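Local structure of porin (Rhodobacter blasticus, 3PRN) at residues Thr95-Met100 and Thr225-Tyr230; Asp109-Phe114 and Gly221-Leu226; Arg238-Asp243 and Ser270-Phe275. The protein forms trimeric outer-membrane channels that let small hydrophilic solutes of up to about 0.6 kDa diffuse passively across. The protein carries 1 engineered substitution. All coordinates share one frame; numbering follows the deposited sequence.

In the fold
The three contacts illustrate how an inward-folded loop is held to the wall of a porin barrel. Contacts 1 and 2 press two parts of one long loop, the constriction loop between strands 78-83 and 131-138 of the 16-stranded antiparallel barrel, against strand 223-232, and they share T225 and L226. Contact 3 comes later in the chain and ties strand 235-244, the sheet neighbour of strand 223-232, to the end of strand 265-273. The centre of contact 1 lies about 9 Å from that of contact 3, and contact 2 is centred about 13 Å from each of the others. Together they mark out one patch of inner wall on which the loop that narrows the channel rests.

Contact 1. Residues Thr95-Met100 and Thr225-Tyr230; sequences TYDSEM and TLYGNY
In Y227 the ring carbon CG is placed between the backbone N and the carbonyl carbon (chi1 68°), and the ring is thereby raised from strand 223-232 against the type I turn Y96-E99. D97 has CG anti to its carbonyl carbon (chi1 -71°), which sets the carboxylate near the phenol end of that ring with the two planes 82° apart. The turn covers one face: S98 N lies over the ring centre, D97 C nearer the rim. At the base, S98 CB meets Y227 CB at 3.7 Å; at the far end, D97 CB comes within 3.7 Å of Y227 OH. The methyl T225 CG2 adds a looser touch, 3.9 Å from S98 OG, whose hydroxyl is bonded to S106, while T225 OG1 bonds to the G108 carbonyl.

No direct hydrogen bond joins the segments. Instead a water in the plane of the Y227 ring donates to D97 OD2 (2.7 Å) and to Y227 OH (2.8 Å), linking the exposed acid to the phenol. The turn belongs to the constriction loop folded inside the barrel, and Y227 beneath it also touches Y240 of strand 235-244, N211 of strand 206-214 and A199 of strand 193-200.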
loop_
_atom_site.group_PDB
_atom_site.type_symbol
_atom_site.label_atom_id
_atom_site.label_comp_id
_atom_site.label_asym_id
_atom_site.label_seq_id
_atom_site.Cartn_x
_atom_site.Cartn_y
_atom_site.Cartn_z
ATOM N N THR A 95 -24.294 -9.665 18.640
ATOM C CA THR A 95 -24.984 -8.543 17.970
ATOM C C THR A 95 -25.015 -8.698 16.467
ATOM O O THR A 95 -25.920 -8.139 15.808
ATOM C CB THR A 95 -24.398 -7.236 18.501
ATOM O OG1 THR A 95 -25.186 -6.083 18.144
ATOM C CG2 THR A 95 -22.999 -6.983 17.872
ATOM N N TYR A 96 -24.085 -9.418 15.811
ATOM C CA TYR A 96 -24.144 -9.577 14.365
ATOM C C TYR A 96 -24.486 -10.986 13.946
ATOM O O TYR A 96 -24.410 -11.321 12.741
ATOM C CB TYR A 96 -22.743 -9.222 13.743
ATOM C CG TYR A 96 -22.402 -7.743 13.927
ATOM C CD1 TYR A 96 -23.256 -6.774 13.415
ATOM C CD2 TYR A 96 -21.235 -7.351 14.571
ATOM C CE1 TYR A 96 -22.986 -5.415 13.525
ATOM C CE2 TYR A 96 -20.968 -6.002 14.767
ATOM C CZ TYR A 96 -21.825 -5.051 14.196
ATOM O OH TYR A 96 -21.547 -3.747 14.375
ATOM N N ASP A 97 -24.900 -11.861 14.852
ATOM C CA ASP A 97 -25.138 -13.274 14.512
ATOM C C ASP A 97 -26.327 -13.586 13.694
ATOM O O ASP A 97 -26.442 -14.758 13.266
ATOM C CB ASP A 97 -25.155 -14.144 15.779
ATOM C CG ASP A 97 -23.794 -14.293 16.402
ATOM O OD1 ASP A 97 -22.778 -13.799 15.902
ATOM O OD2 ASP A 97 -23.657 -14.921 17.454
ATOM N N SER A 98 -27.134 -12.587 13.263
ATOM C CA SER A 98 -28.185 -12.920 12.301
ATOM C C SER A 98 -27.694 -12.754 10.858
ATOM O O SER A 98 -28.385 -13.168 9.909
ATOM C CB SER A 98 -29.440 -12.064 12.551
ATOM O OG SER A 98 -29.265 -10.735 12.103
ATOM N N GLU A 99 -26.468 -12.225 10.665
ATOM C CA GLU A 99 -25.948 -12.022 9.294
ATOM C C GLU A 99 -25.886 -13.299 8.482
ATOM O O GLU A 99 -25.714 -14.405 8.987
ATOM C CB GLU A 99 -24.586 -11.302 9.340
ATOM C CG GLU A 99 -24.758 -9.832 9.781
ATOM C CD GLU A 99 -23.427 -9.131 10.024
ATOM O OE1 GLU A 99 -22.381 -9.838 10.066
ATOM O OE2 GLU A 99 -23.405 -7.879 10.164
ATOM N N MET A 100 -26.009 -13.177 7.164
ATOM C CA MET A 100 -26.000 -14.275 6.242
ATOM C C MET A 100 -25.597 -13.841 4.818
ATOM O O MET A 100 -25.470 -12.632 4.580
ATOM C CB MET A 100 -27.426 -14.882 6.166
ATOM C CG MET A 100 -28.488 -13.768 6.033
ATOM S SD MET A 100 -30.112 -14.480 5.576
ATOM C CE MET A 100 -30.544 -15.282 7.094
ATOM N N THR A 225 -34.715 -8.549 17.004
ATOM C CA THR A 225 -34.332 -9.477 15.938
ATOM C C THR A 225 -34.298 -10.877 16.574
ATOM O O THR A 225 -33.668 -11.045 17.620
ATOM C CB THR A 225 -32.887 -9.138 15.425
ATOM O OG1 THR A 225 -32.990 -7.835 14.841
ATOM C CG2 THR A 225 -32.417 -10.144 14.407
ATOM N N LEU A 226 -34.988 -11.761 15.909
ATOM C CA LEU A 226 -35.044 -13.168 16.272
ATOM C C LEU A 226 -34.386 -13.951 15.141
ATOM O O LEU A 226 -34.728 -13.814 13.962
ATOM C CB LEU A 226 -36.512 -13.586 16.497
ATOM C CG LEU A 226 -36.711 -15.105 16.525
ATOM C CD1 LEU A 226 -36.164 -15.617 17.848
ATOM C CD2 LEU A 226 -38.205 -15.417 16.356
ATOM N N TYR A 227 -33.373 -14.767 15.512
ATOM C CA TYR A 227 -32.697 -15.517 14.457
ATOM C C TYR A 227 -32.338 -16.921 14.893
ATOM O O TYR A 227 -32.337 -17.250 16.080
ATOM C CB TYR A 227 -31.364 -14.802 14.052
ATOM C CG TYR A 227 -30.324 -14.850 15.163
ATOM C CD1 TYR A 227 -30.409 -13.916 16.186
ATOM C CD2 TYR A 227 -29.323 -15.804 15.250
ATOM C CE1 TYR A 227 -29.515 -13.872 17.236
ATOM C CE2 TYR A 227 -28.418 -15.795 16.310
ATOM C CZ TYR A 227 -28.518 -14.841 17.290
ATOM O OH TYR A 227 -27.667 -14.797 18.398
ATOM N N GLY A 228 -31.984 -17.726 13.904
ATOM C CA GLY A 228 -31.578 -19.089 14.216
ATOM C C GLY A 228 -30.739 -19.680 13.097
ATOM O O GLY A 228 -30.774 -19.212 11.949
ATOM N N ASN A 229 -30.001 -20.732 13.427
ATOM C CA ASN A 229 -29.204 -21.382 12.389
ATOM C C ASN A 229 -29.069 -22.873 12.770
ATOM O O ASN A 229 -29.156 -23.224 13.955
ATOM C CB ASN A 229 -27.842 -20.781 12.145
ATOM C CG ASN A 229 -27.109 -20.542 13.452
ATOM O OD1 ASN A 229 -27.029 -19.375 13.882
ATOM N ND2 ASN A 229 -26.640 -21.607 14.088
ATOM N N TYR A 230 -28.884 -23.664 11.740
ATOM C CA TYR A 230 -28.767 -25.102 11.951
ATOM C C TYR A 230 -27.789 -25.723 10.966
ATOM O O TYR A 230 -27.905 -25.479 9.768
ATOM C CB TYR A 230 -30.200 -25.648 11.757
ATOM C CG TYR A 230 -30.341 -27.027 12.355
ATOM C CD1 TYR A 230 -30.592 -27.179 13.716
ATOM C CD2 TYR A 230 -30.212 -28.156 11.550
ATOM C CE1 TYR A 230 -30.719 -28.442 14.275
ATOM C CE2 TYR A 230 -30.334 -29.428 12.107
ATOM C CZ TYR A 230 -30.588 -29.554 13.458
ATOM O OH TYR A 230 -30.721 -30.821 14.009
HETATM O O HOH W 1 -27.560 -17.050 11.904
HETATM O O HOH W 2 -25.553 -16.695 18.275
#

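Contact 2. Residues Asp109-Phe114 and Gly221-Leu226; sequences DAQSSF and GDQVTL
Q223 reaches from the barrel wall to two backbone groups of the segment D109-Q111, part of the constriction loop that a porin turns inward to narrow its channel. The side chain leaves strand 223-232 with CG anti to the backbone N (chi1 169°) and stays extended beyond it, carrying the amide to the loop. NE2 of Q223 donates to D109 O (3.1 Å) from well above the carbonyl plane, and Q111 N donates to Q223 OE1 (3.1 Å) within the carbonyl plane of the amide. Both bonds are bent, yet a carbonyl facing NE2 and an N-H facing OE1 are consistent with one orientation of the amide. OE1 also accepts from N215 ND2, just beyond strand 206-214, and NE2 bonds to S242 OG of the neighbouring strand 235-244. This is the close part, and Q223 is buried; A110 CA and Q111 CG each approach OE1 to 3.5 Å.

Away from the amide the fit is looser. The methyl of A110 points away from the strand and touches Y213 instead, T225 brings no side-chain atom nearer than 4.8 Å, and D109 and A110 remain partly exposed. Q111 is the exception: bent at chi2 (-71°), it crosses the Q223 side chain at about a right angle, the amide planes 66° apart. Its NE2 donates almost straight to D109 O at 3.0 Å, from the face opposite to that used by Q223 NE2.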
loop_
_atom_site.group_PDB
_atom_site.type_symbol
_atom_site.label_atom_id
_atom_site.label_comp_id
_atom_site.label_asym_id
_atom_site.label_seq_id
_atom_site.Cartn_x
_atom_site.Cartn_y
_atom_site.Cartn_z
ATOM N N ASP A 109 -29.483 -6.494 11.838
ATOM C CA ASP A 109 -28.390 -5.855 12.578
ATOM C C ASP A 109 -28.943 -4.511 13.104
ATOM O O ASP A 109 -29.922 -3.978 12.536
ATOM C CB ASP A 109 -27.271 -5.534 11.580
ATOM C CG ASP A 109 -26.351 -6.713 11.290
ATOM O OD1 ASP A 109 -26.424 -7.799 11.928
ATOM O OD2 ASP A 109 -25.483 -6.536 10.386
ATOM N N ALA A 110 -28.385 -3.944 14.130
ATOM C CA ALA A 110 -28.812 -2.690 14.721
ATOM C C ALA A 110 -28.924 -1.579 13.678
ATOM O O ALA A 110 -28.016 -1.381 12.851
ATOM C CB ALA A 110 -27.799 -2.277 15.771
ATOM N N GLN A 111 -30.008 -0.800 13.744
ATOM C CA GLN A 111 -30.169 0.307 12.800
ATOM C C GLN A 111 -29.822 1.634 13.490
ATOM O O GLN A 111 -30.640 2.552 13.568
ATOM C CB GLN A 111 -31.634 0.381 12.332
ATOM C CG GLN A 111 -32.126 -0.919 11.726
ATOM C CD GLN A 111 -31.481 -1.178 10.378
ATOM O OE1 GLN A 111 -31.624 -0.358 9.475
ATOM N NE2 GLN A 111 -30.767 -2.267 10.191
ATOM N N SER A 112 -28.611 1.727 14.005
ATOM C CA SER A 112 -28.144 2.963 14.666
ATOM C C SER A 112 -26.793 3.347 14.075
ATOM O O SER A 112 -26.234 2.598 13.245
ATOM C CB SER A 112 -28.042 2.755 16.177
ATOM O OG SER A 112 -27.349 1.553 16.458
ATOM N N SER A 113 -26.305 4.509 14.383
ATOM C CA SER A 113 -25.025 5.038 13.943
ATOM C C SER A 113 -24.071 4.998 15.129
ATOM O O SER A 113 -24.396 5.468 16.226
ATOM C CB SER A 113 -25.126 6.552 13.650
ATOM O OG SER A 113 -25.771 6.758 12.403
ATOM N N PHE A 114 -22.908 4.456 14.925
ATOM C CA PHE A 114 -21.912 4.401 15.995
ATOM C C PHE A 114 -20.527 4.233 15.355
ATOM O O PHE A 114 -20.460 3.796 14.198
ATOM C CB PHE A 114 -22.239 3.256 16.948
ATOM C CG PHE A 114 -22.446 1.933 16.229
ATOM C CD1 PHE A 114 -21.356 1.094 16.010
ATOM C CD2 PHE A 114 -23.723 1.565 15.792
ATOM C CE1 PHE A 114 -21.534 -0.119 15.347
ATOM C CE2 PHE A 114 -23.902 0.350 15.124
ATOM C CZ PHE A 114 -22.807 -0.492 14.900
ATOM N N GLY A 221 -36.234 3.591 15.729
ATOM C CA GLY A 221 -36.750 3.386 17.081
ATOM C C GLY A 221 -36.211 2.059 17.607
ATOM O O GLY A 221 -35.204 1.503 17.081
ATOM N N ASP A 222 -36.820 1.466 18.616
ATOM C CA ASP A 222 -36.412 0.205 19.170
ATOM C C ASP A 222 -36.591 -0.930 18.172
ATOM O O ASP A 222 -37.369 -0.849 17.209
ATOM C CB ASP A 222 -37.125 -0.097 20.483
ATOM C CG ASP A 222 -36.783 0.946 21.552
ATOM O OD1 ASP A 222 -36.065 1.957 21.330
ATOM O OD2 ASP A 222 -37.261 0.741 22.699
ATOM N N GLN A 223 -35.833 -1.999 18.417
ATOM C CA GLN A 223 -35.805 -3.073 17.429
ATOM C C GLN A 223 -35.607 -4.406 18.084
ATOM O O GLN A 223 -34.865 -4.600 19.042
ATOM C CB GLN A 223 -34.576 -2.720 16.508
ATOM C CG GLN A 223 -34.183 -3.840 15.547
ATOM C CD GLN A 223 -33.049 -3.446 14.612
ATOM O OE1 GLN A 223 -32.326 -2.474 14.812
ATOM N NE2 GLN A 223 -32.867 -4.230 13.535
ATOM N N VAL A 224 -36.199 -5.427 17.480
ATOM C CA VAL A 224 -35.994 -6.775 18.011
ATOM C C VAL A 224 -35.695 -7.673 16.825
ATOM O O VAL A 224 -36.314 -7.541 15.766
ATOM C CB VAL A 224 -37.351 -7.197 18.642
ATOM C CG1 VAL A 224 -37.410 -8.693 18.861
ATOM C CG2 VAL A 224 -37.529 -6.427 19.949
ATOM N N THR A 225 -34.715 -8.549 17.004
ATOM C CA THR A 225 -34.332 -9.477 15.938
ATOM C C THR A 225 -34.298 -10.877 16.574
ATOM O O THR A 225 -33.668 -11.045 17.620
ATOM C CB THR A 225 -32.887 -9.138 15.425
ATOM O OG1 THR A 225 -32.990 -7.835 14.841
ATOM C CG2 THR A 225 -32.417 -10.144 14.407
ATOM N N LEU A 226 -34.988 -11.761 15.909
ATOM C CA LEU A 226 -35.044 -13.168 16.272
ATOM C C LEU A 226 -34.386 -13.951 15.141
ATOM O O LEU A 226 -34.728 -13.814 13.962
ATOM C CB LEU A 226 -36.512 -13.586 16.497
ATOM C CG LEU A 226 -36.711 -15.105 16.525
ATOM C CD1 LEU A 226 -36.164 -15.617 17.848
ATOM C CD2 LEU A 226 -38.205 -15.417 16.356
#

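Contact 3. Residues Arg238-Asp243 and Ser270-Phe275. With C8E ((hydroxyethyloxy)tri(ethyloxy)octane), chain D.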
loop_
_atom_site.group_PDB
_atom_site.type_symbol
_atom_site.label_atom_id
_atom_site.label_comp_id
_atom_site.label_asym_id
_atom_site.label_seq_id
_atom_site.Cartn_x
_atom_site.Cartn_y
_atom_site.Cartn_z
ATOM N N ARG A 238 -29.611 -20.591 7.714
ATOM C CA ARG A 238 -29.838 -19.471 8.624
ATOM C C ARG A 238 -31.140 -18.727 8.318
ATOM O O ARG A 238 -31.543 -18.657 7.158
ATOM C CB ARG A 238 -28.716 -18.397 8.338
ATOM C CG ARG A 238 -27.329 -18.925 8.661
ATOM C CD ARG A 238 -26.251 -17.884 8.346
ATOM N NE ARG A 238 -24.926 -18.431 8.569
ATOM C CZ ARG A 238 -24.351 -18.563 9.760
ATOM N NH1 ARG A 238 -24.964 -18.179 10.863
ATOM N NH2 ARG A 238 -23.131 -19.079 9.864
ATOM N N ALA A 239 -31.731 -18.127 9.343
ATOM C CA ALA A 239 -32.950 -17.342 9.146
ATOM C C ALA A 239 -33.041 -16.254 10.195
ATOM O O ALA A 239 -32.462 -16.373 11.261
ATOM C CB ALA A 239 -34.194 -18.247 9.276
ATOM N N TYR A 240 -33.825 -15.212 9.971
ATOM C CA TYR A 240 -34.088 -14.187 10.955
ATOM C C TYR A 240 -35.382 -13.440 10.604
ATOM O O TYR A 240 -35.769 -13.460 9.431
ATOM C CB TYR A 240 -32.970 -13.116 11.117
ATOM C CG TYR A 240 -32.787 -12.218 9.911
ATOM C CD1 TYR A 240 -33.533 -11.024 9.838
ATOM C CD2 TYR A 240 -31.888 -12.494 8.899
ATOM C CE1 TYR A 240 -33.393 -10.160 8.764
ATOM C CE2 TYR A 240 -31.743 -11.604 7.810
ATOM C CZ TYR A 240 -32.487 -10.455 7.749
ATOM O OH TYR A 240 -32.416 -9.542 6.701
ATOM N N VAL A 241 -35.948 -12.773 11.601
ATOM C CA VAL A 241 -37.079 -11.914 11.390
ATOM C C VAL A 241 -36.718 -10.685 12.246
ATOM O O VAL A 241 -36.116 -10.926 13.307
ATOM C CB VAL A 241 -38.401 -12.506 11.928
ATOM C CG1 VAL A 241 -39.573 -11.610 11.584
ATOM C CG2 VAL A 241 -38.595 -13.918 11.392
ATOM N N SER A 242 -37.044 -9.495 11.793
ATOM C CA SER A 242 -36.715 -8.317 12.625
ATOM C C SER A 242 -37.853 -7.296 12.455
ATOM O O SER A 242 -38.385 -7.172 11.347
ATOM C CB SER A 242 -35.358 -7.703 12.225
ATOM O OG SER A 242 -34.891 -6.657 13.062
ATOM N N ASP A 243 -38.168 -6.598 13.498
ATOM C CA ASP A 243 -39.124 -5.548 13.618
ATOM C C ASP A 243 -38.532 -4.275 14.241
ATOM O O ASP A 243 -37.808 -4.308 15.256
ATOM C CB ASP A 243 -40.337 -5.894 14.529
ATOM C CG ASP A 243 -41.211 -6.896 13.790
ATOM O OD1 ASP A 243 -41.819 -6.533 12.711
ATOM O OD2 ASP A 243 -41.305 -8.101 14.219
ATOM N N SER A 270 -28.093 -15.715 0.136
ATOM C CA SER A 270 -29.205 -15.373 1.011
ATOM C C SER A 270 -30.242 -14.661 0.148
ATOM O O SER A 270 -29.904 -14.264 -0.949
ATOM C CB SER A 270 -28.817 -14.504 2.185
ATOM O OG SER A 270 -28.473 -13.192 1.733
ATOM N N VAL A 271 -31.452 -14.589 0.641
ATOM C CA VAL A 271 -32.549 -13.837 0.014
ATOM C C VAL A 271 -33.128 -13.070 1.209
ATOM O O VAL A 271 -33.395 -13.663 2.262
ATOM C CB VAL A 271 -33.470 -14.742 -0.768
ATOM C CG1 VAL A 271 -34.316 -15.589 0.169
ATOM C CG2 VAL A 271 -34.342 -13.977 -1.759
ATOM N N GLN A 272 -33.235 -11.757 1.143
ATOM C CA GLN A 272 -33.685 -10.978 2.276
ATOM C C GLN A 272 -34.673 -9.895 1.880
ATOM O O GLN A 272 -34.681 -9.413 0.751
ATOM C CB GLN A 272 -32.454 -10.315 2.962
ATOM C CG GLN A 272 -31.438 -11.334 3.471
ATOM C CD GLN A 272 -30.246 -10.683 4.133
ATOM O OE1 GLN A 272 -30.370 -9.853 5.044
ATOM N NE2 GLN A 272 -29.034 -10.993 3.670
ATOM N N SER A 273 -35.503 -9.500 2.821
ATOM C CA SER A 273 -36.540 -8.470 2.568
ATOM C C SER A 273 -36.460 -7.423 3.669
ATOM O O SER A 273 -36.480 -7.801 4.860
ATOM C CB SER A 273 -37.889 -9.216 2.505
ATOM O OG SER A 273 -38.916 -8.338 2.119
ATOM N N GLY A 274 -36.350 -6.139 3.324
ATOM C CA GLY A 274 -36.161 -5.077 4.237
ATOM C C GLY A 274 -37.364 -4.432 4.912
ATOM O O GLY A 274 -38.500 -4.848 4.677
ATOM N N PHE A 275 -37.117 -3.414 5.721
ATOM C CA PHE A 275 -38.182 -2.700 6.425
ATOM C C PHE A 275 -39.035 -1.823 5.477
ATOM O O PHE A 275 -40.167 -1.474 5.840
ATOM C CB PHE A 275 -37.632 -1.821 7.545
ATOM C CG PHE A 275 -36.826 -2.608 8.551
ATOM C CD1 PHE A 275 -37.416 -3.477 9.414
ATOM C CD2 PHE A 275 -35.418 -2.414 8.587
ATOM C CE1 PHE A 275 -36.690 -4.163 10.385
ATOM C CE2 PHE A 275 -34.692 -3.132 9.517
ATOM C CZ PHE A 275 -35.302 -4.008 10.423
HETATM C C1 C8E D . -29.312 -13.692 -10.952
HETATM C C2 C8E D . -29.687 -12.896 -9.759
HETATM C C3 C8E D . -29.921 -13.720 -8.594
HETATM C C4 C8E D . -28.595 -13.899 -7.944
HETATM C C5 C8E D . -28.979 -14.213 -6.545
HETATM C C6 C8E D . -28.556 -15.556 -6.240
HETATM C C7 C8E D . -29.496 -15.924 -5.189
HETATM C C8 C8E D . -29.256 -17.361 -4.872
HETATM O O9 C8E D . -29.404 -17.833 -3.529
HETATM C C10 C8E D . -30.738 -18.002 -3.059
HETATM C C11 C8E D . -30.674 -18.023 -1.558
HETATM O O12 C8E D . -30.233 -19.333 -1.079
HETATM C C13 C8E D . -31.000 -19.811 0.049
HETATM C C14 C8E D . -31.827 -21.134 0.122
HETATM O O15 C8E D . -32.734 -21.467 1.234
HETATM C C16 C8E D . -32.231 -22.608 1.979
HETATM C C17 C8E D . -32.653 -23.974 1.427
HETATM O O18 C8E D . -32.702 -25.239 2.111
HETATM C C19 C8E D . -31.517 -25.731 2.786
HETATM C C20 C8E D . -30.438 -26.707 2.149
HETATM O O21 C8E D . -29.676 -26.077 1.088
#
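Y240 and Q272 are hydrogen-bonded across an entire intervening strand: Y240 OH donates to Q272 OE1 at 2.7 Å, although the CA atoms of the two residues are 9.3 Å apart. The amide oxygen lies at the ring edge, in the ring plane, and the amide itself stands perpendicular to the ring. Q272 chi1 of -60° puts CG anti to the carbonyl carbon, and the extended chain beyond brings the amide over to the phenol. Its other end is fixed by a nearly straight bond, NE2 to S270 OG (3.0 Å, 168°), and by S105 of the constriction loop, whose F107 N bonds to Y240 OH. In the antiparallel barrel strands 235-244 and 265-273 flank strand 252-262, and accordingly run the same way; the short pieces 240-243 and 272-275 are 9° apart. A leucine in place of Q272 would probably leave the Y240 hydroxyl without its acceptor and S270 OG without this donor.

Farther along, the F275 ring turns its edge to the S242 hydroxyl, CZ 3.8 Å from OG, which is bonded to T225; CE1 also comes within 3.6 Å of S242 O. At the opposite end, detergent C8E brings C11 within 3.8 Å of S270 C.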